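Local coordinates for iron-sulfur cluster assembly protein CyaY (Psychromonas ingrahamii, PDB 4LK8) that probably takes part in iron-sulfur cluster assembly, possibly as a regulator, and belongs to the iron-binding frataxin family, at residues A26-D31 with L39-H44. Sequence-based numbering, arbitrary orientation.
Sequences ADVDYD and LEFENH. With CO (cobalt (II) ion), chain C.
The F41 ring meets V28 obliquely: CG2 of V28 lies 3.9 Å from CE1 of F41, and CG1 is almost as close to the same ring carbon. The two side chains run side by side in the same direction, and I93, Q96 and S97 of helix 85-97 also touch the ring. With CG1 anti to the backbone N (chi1 -177°), V28 sets that methyl against both L39 CB and CE1 of the ring, and CG2 against CE1 and CD1, while I21 of helix 3-24 packs against it. Shortening V28 to an alanine would remove both methyls and is likely to open a gap beside CE1 of F41 and CB of L39, leaving the ring held on that side by less. On the same face, the Y30 ring leads away from L39 toward helix 3-24, its hydroxyl bonded to E22; its CB alone packs on L39, 3.7 Å from CD2.

Between the strands, D29 and E40 form an antiparallel hydrogen-bonded pair. D29 N donates to E40 O at 3.0 Å, in the carbonyl plane, and E40 N returns the bond to D29 O at 2.8 Å. Past this pair two waters bridge the chains: one links D27 O and E42 N, the other D27 O and E40 O. OE1 of E42 comes over the D27 methylene, 3.2 Å from CB of D27, and the exposed carboxylates stand with their planes 73° apart. At the end of the type I turn F41-H44, NE2 of H44 binds a cobalt(II) ion at 2.4 Å. The whole illustrates an amphipathic edge hairpin, apolar toward the helices and acidic on its other face, in the alpha-beta sandwich of the frataxin fold.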
loop_
_atom_site.group_PDB
_atom_site.type_symbol
_atom_site.label_atom_id
_atom_site.label_comp_id
_atom_site.label_asym_id
_atom_site.label_seq_id
_atom_site.Cartn_x
_atom_site.Cartn_y
_atom_site.Cartn_z
ATOM N N ALA A 26 4.106 9.762 11.543
ATOM C CA ALA A 26 3.443 10.650 10.594
ATOM C C ALA A 26 1.971 10.731 10.883
ATOM O O ALA A 26 1.370 9.807 11.392
ATOM C CB ALA A 26 3.672 10.175 9.143
ATOM N N ASP A 27 1.368 11.856 10.482
ATOM C CA ASP A 27 -0.021 12.075 10.758
ATOM C C ASP A 27 -0.833 11.476 9.646
ATOM O O ASP A 27 -1.432 12.176 8.816
ATOM C CB ASP A 27 -0.272 13.576 10.926
ATOM C CG ASP A 27 0.628 14.181 11.971
ATOM O OD1 ASP A 27 0.506 13.839 13.146
ATOM O OD2 ASP A 27 1.477 14.998 11.588
ATOM N N VAL A 28 -0.735 10.163 9.586
ATOM C CA VAL A 28 -1.474 9.369 8.626
ATOM C C VAL A 28 -2.303 8.397 9.425
ATOM O O VAL A 28 -1.786 7.583 10.230
ATOM C CB VAL A 28 -0.536 8.627 7.642
ATOM C CG1 VAL A 28 -1.367 7.874 6.603
ATOM C CG2 VAL A 28 0.396 9.629 6.920
ATOM N N ASP A 29 -3.604 8.466 9.245
ATOM C CA ASP A 29 -4.533 7.546 9.862
ATOM C C ASP A 29 -4.694 6.331 8.943
ATOM O O ASP A 29 -4.703 6.462 7.733
ATOM C CB ASP A 29 -5.851 8.249 10.127
ATOM C CG ASP A 29 -5.785 9.143 11.372
ATOM O OD1 ASP A 29 -4.801 8.989 12.127
ATOM O OD2 ASP A 29 -6.661 10.021 11.550
ATOM N N TYR A 30 -4.730 5.150 9.536
ATOM C CA TYR A 30 -4.955 3.936 8.773
ATOM C C TYR A 30 -6.102 3.132 9.398
ATOM O O TYR A 30 -6.352 3.147 10.612
ATOM C CB TYR A 30 -3.687 3.104 8.651
ATOM C CG TYR A 30 -3.091 2.624 9.922
ATOM C CD1 TYR A 30 -3.528 1.453 10.519
ATOM C CD2 TYR A 30 -2.093 3.336 10.542
ATOM C CE1 TYR A 30 -2.984 1.006 11.706
ATOM C CE2 TYR A 30 -1.531 2.892 11.743
ATOM C CZ TYR A 30 -1.972 1.688 12.270
ATOM O OH TYR A 30 -1.441 1.283 13.437
ATOM N N ASP A 31 -6.877 2.516 8.519
ATOM C CA ASP A 31 -7.969 1.651 8.912
ATOM C C ASP A 31 -7.987 0.404 8.008
ATOM O O ASP A 31 -8.132 0.499 6.802
ATOM C CB ASP A 31 -9.284 2.417 8.820
ATOM C CG ASP A 31 -10.499 1.577 9.153
ATOM O OD1 ASP A 31 -10.466 0.818 10.147
ATOM O OD2 ASP A 31 -11.503 1.687 8.401
ATOM N N LEU A 39 -5.832 4.807 3.932
ATOM C CA LEU A 39 -4.956 5.779 4.566
ATOM C C LEU A 39 -5.611 7.155 4.422
ATOM O O LEU A 39 -6.087 7.486 3.353
ATOM C CB LEU A 39 -3.609 5.807 3.908
ATOM C CG LEU A 39 -2.893 4.456 3.830
ATOM C CD1 LEU A 39 -1.535 4.645 3.247
ATOM C CD2 LEU A 39 -2.842 3.748 5.153
ATOM N N GLU A 40 -5.657 7.909 5.507
ATOM C CA GLU A 40 -6.325 9.192 5.496
ATOM C C GLU A 40 -5.371 10.244 5.992
ATOM O O GLU A 40 -4.705 10.068 7.006
ATOM C CB GLU A 40 -7.566 9.184 6.360
ATOM C CG GLU A 40 -8.206 10.616 6.315
ATOM C CD GLU A 40 -9.621 10.779 6.888
ATOM O OE1 GLU A 40 -10.255 9.799 7.355
ATOM O OE2 GLU A 40 -10.088 11.950 6.880
ATOM N N PHE A 41 -5.356 11.358 5.266
ATOM C CA PHE A 41 -4.461 12.441 5.559
ATOM C C PHE A 41 -5.241 13.554 6.261
ATOM O O PHE A 41 -6.466 13.602 6.238
ATOM C CB PHE A 41 -3.785 12.888 4.263
ATOM C CG PHE A 41 -3.075 11.731 3.545
ATOM C CD1 PHE A 41 -1.868 11.253 4.008
ATOM C CD2 PHE A 41 -3.623 11.134 2.440
ATOM C CE1 PHE A 41 -1.222 10.210 3.396
ATOM C CE2 PHE A 41 -2.987 10.073 1.792
ATOM C CZ PHE A 41 -1.781 9.619 2.268
ATOM N N GLU A 42 -4.503 14.429 6.916
ATOM C CA GLU A 42 -5.145 15.528 7.616
ATOM C C GLU A 42 -5.973 16.400 6.709
ATOM O O GLU A 42 -6.984 16.966 7.169
ATOM C CB GLU A 42 -4.111 16.357 8.338
ATOM C CG GLU A 42 -3.631 15.685 9.581
ATOM C CD GLU A 42 -2.726 16.611 10.324
ATOM O OE1 GLU A 42 -1.496 16.442 10.231
ATOM O OE2 GLU A 42 -3.268 17.545 10.953
ATOM N N ASN A 43 -5.578 16.509 5.438
ATOM C CA ASN A 43 -6.351 17.284 4.485
ATOM C C ASN A 43 -7.597 16.603 3.949
ATOM O O ASN A 43 -8.184 17.090 2.982
ATOM C CB ASN A 43 -5.463 17.751 3.303
ATOM C CG ASN A 43 -5.005 16.642 2.401
ATOM O OD1 ASN A 43 -5.388 15.479 2.533
ATOM N ND2 ASN A 43 -4.167 17.001 1.448
ATOM N N HIS A 44 -7.946 15.465 4.557
ATOM C CA HIS A 44 -9.127 14.638 4.284
ATOM C C HIS A 44 -9.036 13.865 2.949
ATOM O O HIS A 44 -10.011 13.271 2.520
ATOM C CB HIS A 44 -10.400 15.481 4.330
ATOM C CG HIS A 44 -10.660 16.142 5.657
ATOM N ND1 HIS A 44 -11.641 17.090 5.823
ATOM C CD2 HIS A 44 -10.099 15.964 6.873
ATOM C CE1 HIS A 44 -11.647 17.504 7.080
ATOM N NE2 HIS A 44 -10.732 16.814 7.743
HETATM CO CO CO C . -10.606 17.272 10.074
HETATM O O HOH W 1 -1.678 14.029 6.890
HETATM O O HOH W 2 -4.529 12.086 9.289
#